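Local coordinates for protein beta-lactamase II (Erythrobacter litoralis, PDB 6V72) that probably hydrolyses beta-lactam antibiotics to substituted beta-amino acids, as a zinc-dependent class B metallo-beta-lactamase of the periplasm, at residues A[52-57]-A[63-68]; A[137-140]-A[144-147]; A[158-161]-A[167-170]; A[186-191]-A[228-233]; A[207-212]-A[237-242]. All blocks are in the same frame, centred on the assembly; numbering follows the deposited sequence. Where two conformers were deposited one is given.

In the fold
Contacts 1 and 2 lie in the same large mixed sheet. Contact 1 is a fully buried hairpin near its middle; contact 2 is its last hairpin, at the surface, bonded partly through water. Contact 3 is buried too, but it joins a strand end to a loop through a tyrosine. It touches contact 2, where Ala145 pairs with Leu158, and contact 5, where Pro161 O accepts from Asn211. Contacts 4 and 5 are partly buried and share helix 233-243, which starts in contact 4. Contact 4 rests on one carboxylate bond between loops. Contact 5 is apolar helix packing with a calcium ion beside it. Contacts 1 and 3 lie beside zinc-binding histidines, and Lys187 of contact 4 also reaches one.

Contact 1. Residues A[52-57]-A[63-68]; sequences NGLLVV and ILVDTA. With EDO (1,2-ethanediol), chain K.
Leu54 pairs with Val65 in the antiparallel beta hairpin of strands 49-58 and 61-65, part of the large mixed sheet of the metallo-beta-lactamase fold. Four backbone hydrogen bonds join the strands. Leu54 N gives to Val65 O at 2.9 Å, and Val65 N returns a nearly straight bond to Leu54 O (174°). Val56 and Ile63 form the second such pair, with non-hydrogen-bonded Leu55 and Leu64 between.

Leu54 CB meets Val65 CB at 3.9 Å on the face that also carries Val56 and Ile63. On the other face, CG is anti to the backbone N in Leu55 and Leu64 (chi1 -170° and -180°). Their ends lean across, so the CD1 methyls meet at 4.1 Å and Leu64 CD1 comes 3.4 Å from Leu54 O. Helix 71-84 packs here through Trp80 and Ile77.

Gly53 CA makes a CA-H...O contact with Val65 O at 3.3 Å, just past the last pair. A 1,2-ethanediol, probably from the crystallisation liquor, donates from O1 to Val57 O at 2.9 Å. Thr95 holds the Asp66 carboxylate, whose side chain is about 4 Å from that of zinc-binding His96. A water donates to Asp66 OD2 at 2.7 Å and to Asn52 O.

Contact 2. Residues A[137-140]-A[144-147]; sequences ITFD and WATG
The Phe139 ring turns its edge to Trp144 C, with Ala145 N reaching CD1 obliquely at 3.6 Å. Ile137 CG2 lies over the centre of one face, 3.4 Å above the plane. The same Ile137 methyl also touches Ala145 CB at 3.9 Å, so it fills the corner between the ring and the opposite strand. The Trp144 indole has Asp140 OD1 at its edge. The two side chains lie side by side, pointing the same way, with carboxylate and ring planes 83° apart. Further out, the indole meets the rings of Tyr159 and Phe216, and Phe139 meets His118.

Asp140 closes the end of the pairing. Its backbone N gives a nearly straight bond to Trp144 O (2.8 Å, 178°). Its CG sits between the backbone N and the carbonyl carbon (chi1 75°), which folds the carboxylate back over the turn. There OD1 accepts from Trp144 N at 3.1 Å, met from above the carboxylate plane, and also from Asn142 N inside the turn. A water donates to OD2 and to Ala145 O.

Thr146 N bonds to Thr138 O, nearly along the C=O axis. A second water accepts from Thr138 N and donates to Thr146 O. The threonine side chains cross with OG1 of Thr138 3.2 Å from CG2 of Thr146.

Thr138 and Thr146 are solvent-exposed, whereas Ile137 is buried. This is a short, weakly bonded beta hairpin whose turn is held by the Asp140 carboxylate. It is the last hairpin of the large mixed sheet, where Ala145 also bonds to Leu158 of the second sheet.

Contact 3. Residues A[158-161]-A[167-170]; sequences LYYP and RDNI
Tyr160 reaches along the 167-170 segment and hydrogen-bonds its hydroxyl to Arg167 O at 2.7 Å. The bond runs close to the carbonyl direction, with a C=O...donor angle of 165°. The chi1 of 172° puts the ring anti to the backbone N, and this carries the phenol out across the neighbouring loop. The ring meets that loop with its edge. Asn169 O lies in the ring plane, 3.2 Å from CD1, and Arg167 O lies in plane near the hydroxyl. Pro161 CD also closes on Asn169 O, at 3.5 Å. The segments flank the loop that carries the zinc-binding His165.

Ile170 packs beside the start of the tyrosine side chain. A chi1 of 64° sets its CG2 branch opposite the carbonyl carbon, where it touches Tyr160 CD1 at 3.9 Å. The two side chains cross at about a right angle. The CG1 side of Ile170 leads to the Ile137 side chain of the nearby hairpin.

Arg167 folds onto its neighbour Asp168. NE and NH2 grip the carboxylate side-on, with NH2 2.9 Å from OD2 on the syn lone pair. NH2 also forms a salt bridge with Glu123. A water donates to both Asp168 OD1 and Tyr160 OH.

The two bonds of Tyr160 OH set the direction of the hydroxyl. The turn of the ring is more plausibly limited by the loop carbonyls at its edge, Ile170 CG2 and the edge-to-face ring of His118. Asn169 O, buried without a hydrogen-bond partner in the model, probably relies on the weakly polar C-H edge of Tyr160 and on Pro161 CD.

Contact 4. Residues A[186-191]-A[228-233]; sequences IKAGDA and PPEGRK
Glu230 and Gly189 make the tight part of this contact between two loops. Gly189 N gives a nearly straight hydrogen bond to Glu230 OE2 (2.8 Å, 176°). The N-H comes in from above the carboxylate plane, 36° out of it. A chi1 of 63° tucks Glu230 CG over its own backbone, and the chain then runs extended to the other loop. OE2 also lies 3.4 Å from Ala188 CA. Gly189 is buried, with its CA 3.5 Å from Glu230 OE1.

The looser side is formed by Lys233, an exposed residue at the start of helix 233-243. Its extended chain lies alongside Gly189, with CD 3.6 Å from Gly189 O. This is packing by methylenes, with no hydrogen bond between the two residues.

The loop that gives the N-H is shaped by a type I beta turn from Ala188 to Ala191, closed by Ala191 N to Ala188 O at 3.0 Å. Thr238 and Arg237 of the helix hold the loop through Lys187 N and Ala191 O. The two loops thus meet through a single charged acceptor and a backbone N-H. That bond would partly offset the negative charge of Glu230, with Asp190 OD1 a like charge 5.4 Å from OE2.

Contact 5. Residues A[207-212]-A[237-242]; sequences QSVRNF and RTLDLA. With CA (calcium ion), chain B.
Val209 and Leu239 meet at the centre of this contact, Val209 CG1 against Leu239 CB at 3.9 Å. The other valine methyl, CG2, touches Thr238 CG2 at 3.8 Å. The valine thus straddles two consecutive residues of the facing helix, one methyl to each. With chi1 at -178°, Leu239 swings its branch away from its own N, and the end comes up to Arg210. CD1 meets Arg210 CG at 3.7 Å and lies over one face of the guanidinium. The two side chains cross at about a right angle. No hydrogen bond spans the two segments.

Helices 205-215 and 233-243 pack here nearly antiparallel, at 159°, with segment axes 9.2 Å apart. They belong to the helical layer outside the sheets of the alpha-beta/beta-alpha sandwich of metallo-beta-lactamases. Ile235 extends the packing on Val209, and Ala242 adds contacts to Tyr205 and Ala206.

The next shell holds the polar ends. Arg210 NH1 gives to Gln207 OE1 at 3.0 Å, from above the amide carbonyl plane. Gln207 NE2 in turn gives to Asn211 OD1, so one helix turn links three side chains. Glu243 OE2 takes Arg210 NH2 in a salt bridge, while its OE1 binds the calcium ion. Thr238 OG1 bonds to Ala234 O within its own helix.

Asp240 OD1 binds the same calcium ion at 2.3 Å. A water binds it at 2.4 Å and donates to Asp240 O. On this side Met44 of the second subunit packs on Asp240, and Phe46 of that subunit on Arg237 and Leu241.

Contact 1. Residues A[52-57]-A[63-68]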
# COMPACT_ATOMS: atom_id res chain seq x y z
N ASN A 52 7.95 -15.98 -1.88
CA ASN A 52 8.34 -17.00 -2.85
C ASN A 52 9.69 -16.67 -3.48
O ASN A 52 9.96 -15.52 -3.82
CB ASN A 52 7.35 -17.10 -4.02
CG ASN A 52 5.92 -17.25 -3.58
OD1 ASN A 52 5.02 -16.55 -4.10
ND2 ASN A 52 5.67 -18.15 -2.68
N GLY A 53 10.48 -17.71 -3.71
CA GLY A 53 11.65 -17.61 -4.54
C GLY A 53 11.84 -18.89 -5.33
O GLY A 53 10.92 -19.72 -5.37
N LEU A 54 12.99 -19.07 -5.98
CA LEU A 54 13.20 -20.23 -6.84
C LEU A 54 14.45 -20.98 -6.43
O LEU A 54 15.37 -20.42 -5.84
CB LEU A 54 13.33 -19.85 -8.33
CG LEU A 54 12.22 -19.00 -8.95
CD1 LEU A 54 12.58 -18.64 -10.38
CD2 LEU A 54 10.92 -19.76 -8.88
N LEU A 55 14.46 -22.28 -6.75
CA LEU A 55 15.65 -23.11 -6.66
C LEU A 55 15.75 -23.85 -7.98
O LEU A 55 14.84 -24.61 -8.34
CB LEU A 55 15.54 -24.05 -5.45
CG LEU A 55 16.74 -24.85 -5.03
CD1 LEU A 55 17.86 -23.98 -4.46
CD2 LEU A 55 16.25 -25.84 -3.96
N VAL A 56 16.80 -23.59 -8.75
CA VAL A 56 16.90 -24.04 -10.14
C VAL A 56 18.09 -24.98 -10.26
O VAL A 56 19.22 -24.61 -9.93
CB VAL A 56 17.05 -22.85 -11.10
CG1 VAL A 56 17.21 -23.35 -12.55
CG2 VAL A 56 15.86 -21.91 -10.96
N VAL A 57 17.83 -26.18 -10.78
CA VAL A 57 18.89 -27.17 -10.99
C VAL A 57 19.74 -26.80 -12.19
O VAL A 57 19.24 -26.45 -13.26
CB VAL A 57 18.27 -28.57 -11.18
CG1 VAL A 57 19.36 -29.57 -11.62
CG2 VAL A 57 17.56 -29.02 -9.90
N ILE A 63 20.89 -23.21 -8.19
CA ILE A 63 20.98 -21.75 -8.09
C ILE A 63 19.75 -21.25 -7.38
O ILE A 63 18.62 -21.64 -7.71
CB ILE A 63 21.11 -21.10 -9.48
CG1 ILE A 63 22.39 -21.56 -10.15
CG2 ILE A 63 21.09 -19.59 -9.36
CD1 ILE A 63 22.21 -21.84 -11.59
N LEU A 64 19.95 -20.40 -6.39
CA LEU A 64 18.88 -19.88 -5.54
C LEU A 64 18.47 -18.49 -6.00
O LEU A 64 19.33 -17.64 -6.24
CB LEU A 64 19.35 -19.83 -4.08
CG LEU A 64 18.35 -19.31 -3.03
CD1 LEU A 64 17.16 -20.21 -2.94
CD2 LEU A 64 19.04 -19.17 -1.69
N VAL A 65 17.17 -18.27 -6.15
CA VAL A 65 16.62 -16.93 -6.38
C VAL A 65 15.88 -16.54 -5.11
O VAL A 65 14.86 -17.15 -4.78
CB VAL A 65 15.69 -16.87 -7.59
CG1 VAL A 65 15.12 -15.43 -7.71
CG2 VAL A 65 16.41 -17.32 -8.86
N ASP A 66 16.41 -15.52 -4.42
CA ASP A 66 15.88 -14.91 -3.20
C ASP A 66 15.97 -15.82 -1.97
O ASP A 66 15.91 -17.06 -2.06
CB ASP A 66 14.44 -14.41 -3.41
CG ASP A 66 14.43 -13.09 -4.17
OD1 ASP A 66 15.42 -12.33 -4.03
OD2 ASP A 66 13.46 -12.79 -4.90
N THR A 67 16.15 -15.20 -0.82
CA THR A 67 16.13 -15.92 0.43
C THR A 67 14.68 -16.10 0.90
O THR A 67 13.74 -15.56 0.32
CB THR A 67 16.94 -15.18 1.50
OG1 THR A 67 16.28 -13.96 1.84
CG2 THR A 67 18.37 -14.89 1.01
N ALA A 68 14.52 -16.89 1.96
CA ALA A 68 13.24 -16.94 2.66
C ALA A 68 13.11 -15.73 3.59
O ALA A 68 13.98 -14.87 3.62
CB ALA A 68 13.13 -18.24 3.45
C1 EDO K . 16.01 -26.59 -14.77
O1 EDO K . 17.05 -27.58 -14.72
C2 EDO K . 16.52 -25.34 -15.49
O2 EDO K . 16.91 -25.67 -16.83
O HOH W 1 11.17 -13.05 -3.59

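Contact 2. Residues A[137-140]-A[144-147]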
# COMPACT_ATOMS: atom_id res chain seq x y z
N ILE A 137 26.14 -7.53 -9.98
CA ILE A 137 25.84 -7.90 -11.37
C ILE A 137 26.27 -6.79 -12.31
O ILE A 137 26.03 -5.60 -12.06
CB ILE A 137 24.33 -8.18 -11.52
CG1 ILE A 137 23.88 -9.32 -10.61
CG2 ILE A 137 23.95 -8.44 -12.98
CD1 ILE A 137 22.33 -9.35 -10.40
N THR A 138 26.88 -7.18 -13.43
CA THR A 138 27.11 -6.25 -14.53
C THR A 138 25.91 -6.31 -15.47
O THR A 138 25.65 -7.36 -16.08
CB THR A 138 28.40 -6.57 -15.29
OG1 THR A 138 28.34 -7.91 -15.79
CG2 THR A 138 29.58 -6.44 -14.36
N PHE A 139 25.20 -5.19 -15.61
CA PHE A 139 24.05 -5.09 -16.50
C PHE A 139 24.43 -4.25 -17.71
O PHE A 139 25.08 -3.21 -17.57
CB PHE A 139 22.84 -4.45 -15.82
CG PHE A 139 22.09 -5.38 -14.91
CD1 PHE A 139 21.39 -6.45 -15.42
CD2 PHE A 139 22.08 -5.18 -13.53
CE1 PHE A 139 20.69 -7.32 -14.61
CE2 PHE A 139 21.37 -6.05 -12.69
CZ PHE A 139 20.66 -7.12 -13.23
N ASP A 140 24.04 -4.71 -18.90
CA ASP A 140 24.25 -3.87 -20.06
C ASP A 140 23.15 -2.82 -20.15
O ASP A 140 22.21 -2.78 -19.35
CB ASP A 140 24.41 -4.71 -21.35
CG ASP A 140 23.12 -5.30 -21.90
OD1 ASP A 140 22.00 -4.84 -21.60
OD2 ASP A 140 23.25 -6.27 -22.71
N TRP A 144 20.18 -6.33 -19.65
CA TRP A 144 20.53 -7.75 -19.56
C TRP A 144 21.85 -7.94 -18.84
O TRP A 144 22.81 -7.21 -19.07
CB TRP A 144 20.61 -8.38 -20.95
CG TRP A 144 19.27 -8.47 -21.59
CD1 TRP A 144 18.78 -7.67 -22.59
CD2 TRP A 144 18.23 -9.39 -21.25
NE1 TRP A 144 17.50 -8.06 -22.91
CE2 TRP A 144 17.13 -9.11 -22.10
CE3 TRP A 144 18.10 -10.41 -20.30
CZ2 TRP A 144 15.94 -9.82 -22.04
CZ3 TRP A 144 16.91 -11.14 -20.25
CH2 TRP A 144 15.84 -10.83 -21.12
N ALA A 145 21.91 -8.95 -17.98
CA ALA A 145 23.16 -9.26 -17.31
C ALA A 145 24.19 -9.78 -18.31
O ALA A 145 23.86 -10.39 -19.34
CB ALA A 145 22.94 -10.30 -16.21
N THR A 146 25.45 -9.53 -17.99
CA THR A 146 26.56 -10.03 -18.80
C THR A 146 27.63 -10.51 -17.84
O THR A 146 27.45 -10.52 -16.62
CB THR A 146 27.11 -8.94 -19.72
OG1 THR A 146 28.19 -9.49 -20.54
CG2 THR A 146 27.59 -7.74 -18.87
N GLY A 147 28.75 -10.94 -18.40
CA GLY A 147 29.87 -11.25 -17.54
C GLY A 147 29.62 -12.40 -16.58
O GLY A 147 28.87 -13.36 -16.87
O HOH W 2 28.38 -9.85 -13.78
O HOH W 3 24.08 -9.25 -22.08

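Contact 3. Residues A[158-161]-A[167-170]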
# COMPACT_ATOMS: atom_id res chain seq x y z
N LEU A 158 19.05 -12.84 -16.23
CA LEU A 158 18.80 -11.73 -15.31
C LEU A 158 18.53 -10.44 -16.08
O LEU A 158 19.29 -10.08 -16.98
CB LEU A 158 20.02 -11.51 -14.42
CG LEU A 158 20.23 -12.40 -13.22
CD1 LEU A 158 19.95 -13.84 -13.48
CD2 LEU A 158 21.67 -12.19 -12.79
N TYR A 159 17.47 -9.73 -15.69
CA TYR A 159 17.01 -8.55 -16.41
C TYR A 159 16.67 -7.43 -15.43
O TYR A 159 15.85 -7.63 -14.52
CB TYR A 159 15.78 -8.88 -17.27
CG TYR A 159 15.33 -7.70 -18.09
CD1 TYR A 159 16.07 -7.25 -19.17
CD2 TYR A 159 14.15 -7.01 -17.77
CE1 TYR A 159 15.66 -6.16 -19.91
CE2 TYR A 159 13.74 -5.93 -18.49
CZ TYR A 159 14.48 -5.50 -19.56
OH TYR A 159 14.04 -4.40 -20.30
N TYR A 160 17.27 -6.26 -15.64
CA TYR A 160 16.95 -5.08 -14.84
C TYR A 160 15.96 -4.25 -15.64
O TYR A 160 16.34 -3.70 -16.69
CB TYR A 160 18.21 -4.26 -14.54
CG TYR A 160 17.88 -2.94 -13.87
CD1 TYR A 160 17.08 -2.89 -12.73
CD2 TYR A 160 18.35 -1.75 -14.40
CE1 TYR A 160 16.78 -1.69 -12.13
CE2 TYR A 160 18.04 -0.54 -13.80
CZ TYR A 160 17.25 -0.52 -12.66
OH TYR A 160 16.93 0.68 -12.05
N PRO A 161 14.69 -4.14 -15.21
CA PRO A 161 13.69 -3.44 -16.02
C PRO A 161 13.63 -1.95 -15.79
O PRO A 161 12.91 -1.26 -16.53
CB PRO A 161 12.38 -4.10 -15.57
CG PRO A 161 12.62 -4.34 -14.07
CD PRO A 161 14.10 -4.80 -14.03
N ARG A 167 14.09 1.12 -6.57
CA ARG A 167 14.90 1.67 -7.66
C ARG A 167 15.66 0.58 -8.38
O ARG A 167 15.86 0.64 -9.61
CB ARG A 167 15.89 2.71 -7.13
CG ARG A 167 16.65 3.47 -8.24
CD ARG A 167 17.78 4.35 -7.69
NE ARG A 167 18.78 3.53 -7.02
CZ ARG A 167 19.73 3.98 -6.21
NH1 ARG A 167 19.85 5.30 -5.97
NH2 ARG A 167 20.57 3.11 -5.64
N ASP A 168 16.12 -0.43 -7.65
CA ASP A 168 17.08 -1.37 -8.20
C ASP A 168 16.51 -2.79 -8.29
O ASP A 168 17.28 -3.75 -8.42
CB ASP A 168 18.36 -1.33 -7.38
CG ASP A 168 18.94 0.10 -7.25
OD1 ASP A 168 19.10 0.82 -8.28
OD2 ASP A 168 19.23 0.53 -6.10
N ASN A 169 15.19 -2.95 -8.25
CA ASN A 169 14.62 -4.30 -8.36
C ASN A 169 15.00 -4.96 -9.68
O ASN A 169 15.06 -4.30 -10.73
CB ASN A 169 13.09 -4.27 -8.17
CG ASN A 169 12.34 -3.24 -9.03
OD1 ASN A 169 12.79 -2.82 -10.10
ND2 ASN A 169 11.16 -2.90 -8.57
N ILE A 170 15.28 -6.27 -9.64
CA ILE A 170 15.58 -7.02 -10.85
C ILE A 170 14.64 -8.21 -10.99
O ILE A 170 13.87 -8.54 -10.09
CB ILE A 170 17.06 -7.47 -10.93
CG1 ILE A 170 17.37 -8.46 -9.79
CG2 ILE A 170 18.00 -6.25 -10.89
CD1 ILE A 170 18.80 -9.08 -9.92
O HOH W 4 19.37 1.76 -10.74

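Contact 4. Residues A[186-191]-A[228-233]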
# COMPACT_ATOMS: atom_id res chain seq x y z
N ILE A 186 5.93 -7.43 -9.58
CA ILE A 186 4.73 -7.99 -10.20
C ILE A 186 3.80 -8.47 -9.11
O ILE A 186 4.23 -9.14 -8.15
CB ILE A 186 5.10 -9.14 -11.17
CG1 ILE A 186 6.01 -8.61 -12.28
CG2 ILE A 186 3.84 -9.80 -11.78
CD1 ILE A 186 5.34 -7.59 -13.22
N LYS A 187 2.52 -8.09 -9.23
CA LYS A 187 1.45 -8.44 -8.32
C LYS A 187 0.44 -9.33 -9.03
O LYS A 187 0.46 -9.47 -10.25
CB LYS A 187 0.73 -7.20 -7.80
CG LYS A 187 1.60 -6.12 -7.24
CD LYS A 187 2.60 -6.63 -6.23
CE LYS A 187 3.21 -5.44 -5.55
NZ LYS A 187 4.44 -5.78 -4.81
N ALA A 188 -0.51 -9.82 -8.24
CA ALA A 188 -1.43 -10.84 -8.74
C ALA A 188 -2.37 -10.26 -9.79
O ALA A 188 -2.65 -9.06 -9.80
CB ALA A 188 -2.24 -11.44 -7.59
N GLY A 189 -2.86 -11.14 -10.67
CA GLY A 189 -3.81 -10.75 -11.71
C GLY A 189 -5.11 -10.19 -11.21
O GLY A 189 -5.85 -9.56 -11.99
N ASP A 190 -5.43 -10.39 -9.93
CA ASP A 190 -6.64 -9.83 -9.34
C ASP A 190 -6.32 -8.81 -8.27
O ASP A 190 -7.20 -8.44 -7.48
CB ASP A 190 -7.54 -10.95 -8.80
CG ASP A 190 -6.92 -11.72 -7.64
OD1 ASP A 190 -5.73 -11.51 -7.31
OD2 ASP A 190 -7.64 -12.56 -7.05
N ALA A 191 -5.07 -8.33 -8.23
CA ALA A 191 -4.68 -7.33 -7.26
C ALA A 191 -5.43 -6.02 -7.49
O ALA A 191 -5.76 -5.63 -8.62
CB ALA A 191 -3.18 -7.08 -7.34
N PRO A 228 0.96 -16.60 -5.57
CA PRO A 228 1.29 -17.85 -6.29
C PRO A 228 1.39 -17.64 -7.79
O PRO A 228 0.91 -16.64 -8.34
CB PRO A 228 0.13 -18.78 -5.93
CG PRO A 228 -0.91 -17.93 -5.35
CD PRO A 228 -0.30 -16.69 -4.81
N PRO A 229 2.04 -18.57 -8.50
CA PRO A 229 2.23 -18.39 -9.95
C PRO A 229 0.91 -18.39 -10.69
O PRO A 229 -0.05 -19.08 -10.33
CB PRO A 229 3.08 -19.60 -10.37
CG PRO A 229 3.51 -20.26 -9.13
CD PRO A 229 2.67 -19.79 -7.99
N GLU A 230 0.89 -17.64 -11.78
CA GLU A 230 -0.29 -17.60 -12.63
C GLU A 230 0.18 -17.26 -14.03
O GLU A 230 1.35 -17.48 -14.38
CB GLU A 230 -1.32 -16.62 -12.05
CG GLU A 230 -0.85 -15.18 -12.00
CD GLU A 230 -1.97 -14.24 -11.59
OE1 GLU A 230 -2.88 -14.01 -12.41
OE2 GLU A 230 -1.94 -13.75 -10.45
N GLY A 231 -0.72 -16.74 -14.86
CA GLY A 231 -0.39 -16.37 -16.21
C GLY A 231 -0.08 -14.90 -16.36
O GLY A 231 0.14 -14.17 -15.38
N ARG A 232 -0.08 -14.44 -17.61
CA ARG A 232 0.35 -13.07 -17.87
C ARG A 232 -0.66 -12.03 -17.41
O ARG A 232 -0.34 -10.83 -17.46
CB ARG A 232 0.68 -12.90 -19.35
CG ARG A 232 1.86 -13.75 -19.79
CD ARG A 232 2.34 -13.43 -21.19
NE ARG A 232 3.04 -12.16 -21.36
CZ ARG A 232 4.36 -12.02 -21.27
NH1 ARG A 232 4.93 -10.83 -21.49
NH2 ARG A 232 5.12 -13.07 -20.94
N LYS A 233 -1.85 -12.43 -16.96
CA LYS A 233 -2.75 -11.45 -16.34
C LYS A 233 -2.08 -10.72 -15.18
O LYS A 233 -2.41 -9.56 -14.92
CB LYS A 233 -4.04 -12.13 -15.86
CG LYS A 233 -5.13 -11.10 -15.53
CD LYS A 233 -6.33 -11.71 -14.83
CE LYS A 233 -7.55 -10.80 -14.96
NZ LYS A 233 -8.78 -11.44 -14.41

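Contact 5. Residues A[207-212]-A[237-242]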
# COMPACT_ATOMS: atom_id res chain seq x y z
N GLN A 207 6.53 1.83 -17.05
CA GLN A 207 7.45 1.48 -18.13
C GLN A 207 8.34 0.30 -17.73
O GLN A 207 8.66 -0.54 -18.58
CB GLN A 207 8.31 2.68 -18.52
CG GLN A 207 9.20 2.40 -19.73
CD GLN A 207 8.38 1.99 -20.96
OE1 GLN A 207 7.34 2.60 -21.29
NE2 GLN A 207 8.85 0.97 -21.65
N SER A 208 8.75 0.22 -16.47
CA SER A 208 9.55 -0.93 -16.05
C SER A 208 8.76 -2.22 -16.18
O SER A 208 9.31 -3.25 -16.58
CB SER A 208 10.06 -0.73 -14.63
OG SER A 208 10.82 0.48 -14.54
N VAL A 209 7.46 -2.19 -15.88
CA VAL A 209 6.66 -3.39 -16.10
C VAL A 209 6.58 -3.72 -17.59
O VAL A 209 6.69 -4.88 -17.99
CB VAL A 209 5.26 -3.23 -15.48
CG1 VAL A 209 4.35 -4.42 -15.83
CG2 VAL A 209 5.37 -3.12 -13.97
N ARG A 210 6.42 -2.70 -18.45
CA ARG A 210 6.41 -2.96 -19.88
C ARG A 210 7.73 -3.56 -20.33
O ARG A 210 7.76 -4.42 -21.22
CB ARG A 210 6.16 -1.68 -20.67
CG ARG A 210 4.79 -1.03 -20.43
CD ARG A 210 4.59 0.13 -21.42
NE ARG A 210 3.39 0.88 -21.04
CZ ARG A 210 3.40 2.03 -20.38
NH1 ARG A 210 4.55 2.64 -20.09
NH2 ARG A 210 2.24 2.58 -20.01
N ASN A 211 8.85 -3.07 -19.76
CA ASN A 211 10.16 -3.59 -20.12
C ASN A 211 10.29 -5.07 -19.75
O ASN A 211 10.79 -5.87 -20.53
CB ASN A 211 11.24 -2.77 -19.42
CG ASN A 211 11.36 -1.35 -19.97
OD1 ASN A 211 10.89 -1.05 -21.08
ND2 ASN A 211 12.00 -0.48 -19.21
N PHE A 212 9.85 -5.42 -18.54
CA PHE A 212 9.83 -6.83 -18.11
C PHE A 212 9.00 -7.69 -19.06
O PHE A 212 9.42 -8.78 -19.46
CB PHE A 212 9.30 -6.92 -16.68
CG PHE A 212 9.01 -8.32 -16.19
CD1 PHE A 212 10.04 -9.18 -15.86
CD2 PHE A 212 7.70 -8.76 -16.05
CE1 PHE A 212 9.77 -10.47 -15.39
CE2 PHE A 212 7.42 -10.05 -15.59
CZ PHE A 212 8.46 -10.90 -15.26
N ARG A 237 -2.42 -6.74 -15.02
CA ARG A 237 -2.98 -6.01 -13.90
C ARG A 237 -1.94 -5.11 -13.26
O ARG A 237 -2.25 -3.96 -12.92
CB ARG A 237 -3.57 -6.97 -12.86
CG ARG A 237 -4.08 -6.29 -11.60
CD ARG A 237 -5.21 -5.29 -11.85
NE ARG A 237 -6.32 -5.85 -12.61
CZ ARG A 237 -7.36 -6.49 -12.06
NH1 ARG A 237 -8.35 -6.96 -12.84
NH2 ARG A 237 -7.41 -6.67 -10.74
N THR A 238 -0.72 -5.62 -13.05
CA THR A 238 0.32 -4.77 -12.46
C THR A 238 0.54 -3.52 -13.30
O THR A 238 0.65 -2.41 -12.76
CB THR A 238 1.62 -5.55 -12.30
OG1 THR A 238 1.37 -6.70 -11.47
CG2 THR A 238 2.71 -4.64 -11.67
N LEU A 239 0.60 -3.68 -14.63
CA LEU A 239 0.77 -2.55 -15.53
C LEU A 239 -0.38 -1.56 -15.40
O LEU A 239 -0.17 -0.34 -15.30
CB LEU A 239 0.86 -3.06 -16.97
CG LEU A 239 1.09 -1.99 -18.03
CD1 LEU A 239 2.28 -1.07 -17.66
CD2 LEU A 239 1.31 -2.67 -19.37
N ASP A 240 -1.61 -2.07 -15.38
CA ASP A 240 -2.76 -1.18 -15.24
C ASP A 240 -2.67 -0.38 -13.94
O ASP A 240 -2.93 0.83 -13.91
CB ASP A 240 -4.06 -1.97 -15.25
CG ASP A 240 -4.73 -2.04 -16.64
OD1 ASP A 240 -4.52 -1.13 -17.48
OD2 ASP A 240 -5.49 -3.00 -16.86
N LEU A 241 -2.32 -1.05 -12.83
CA LEU A 241 -2.19 -0.33 -11.57
C LEU A 241 -1.08 0.70 -11.63
O LEU A 241 -1.23 1.82 -11.12
CB LEU A 241 -1.93 -1.31 -10.42
CG LEU A 241 -3.08 -2.25 -10.08
CD1 LEU A 241 -2.59 -3.33 -9.11
CD2 LEU A 241 -4.25 -1.45 -9.48
N ALA A 242 0.05 0.33 -12.24
CA ALA A 242 1.19 1.25 -12.32
C ALA A 242 0.87 2.46 -13.18
O ALA A 242 1.39 3.56 -12.93
CB ALA A 242 2.42 0.50 -12.85
CA CA B . -4.46 1.09 -18.21
O HOH W 5 -4.51 1.73 -15.88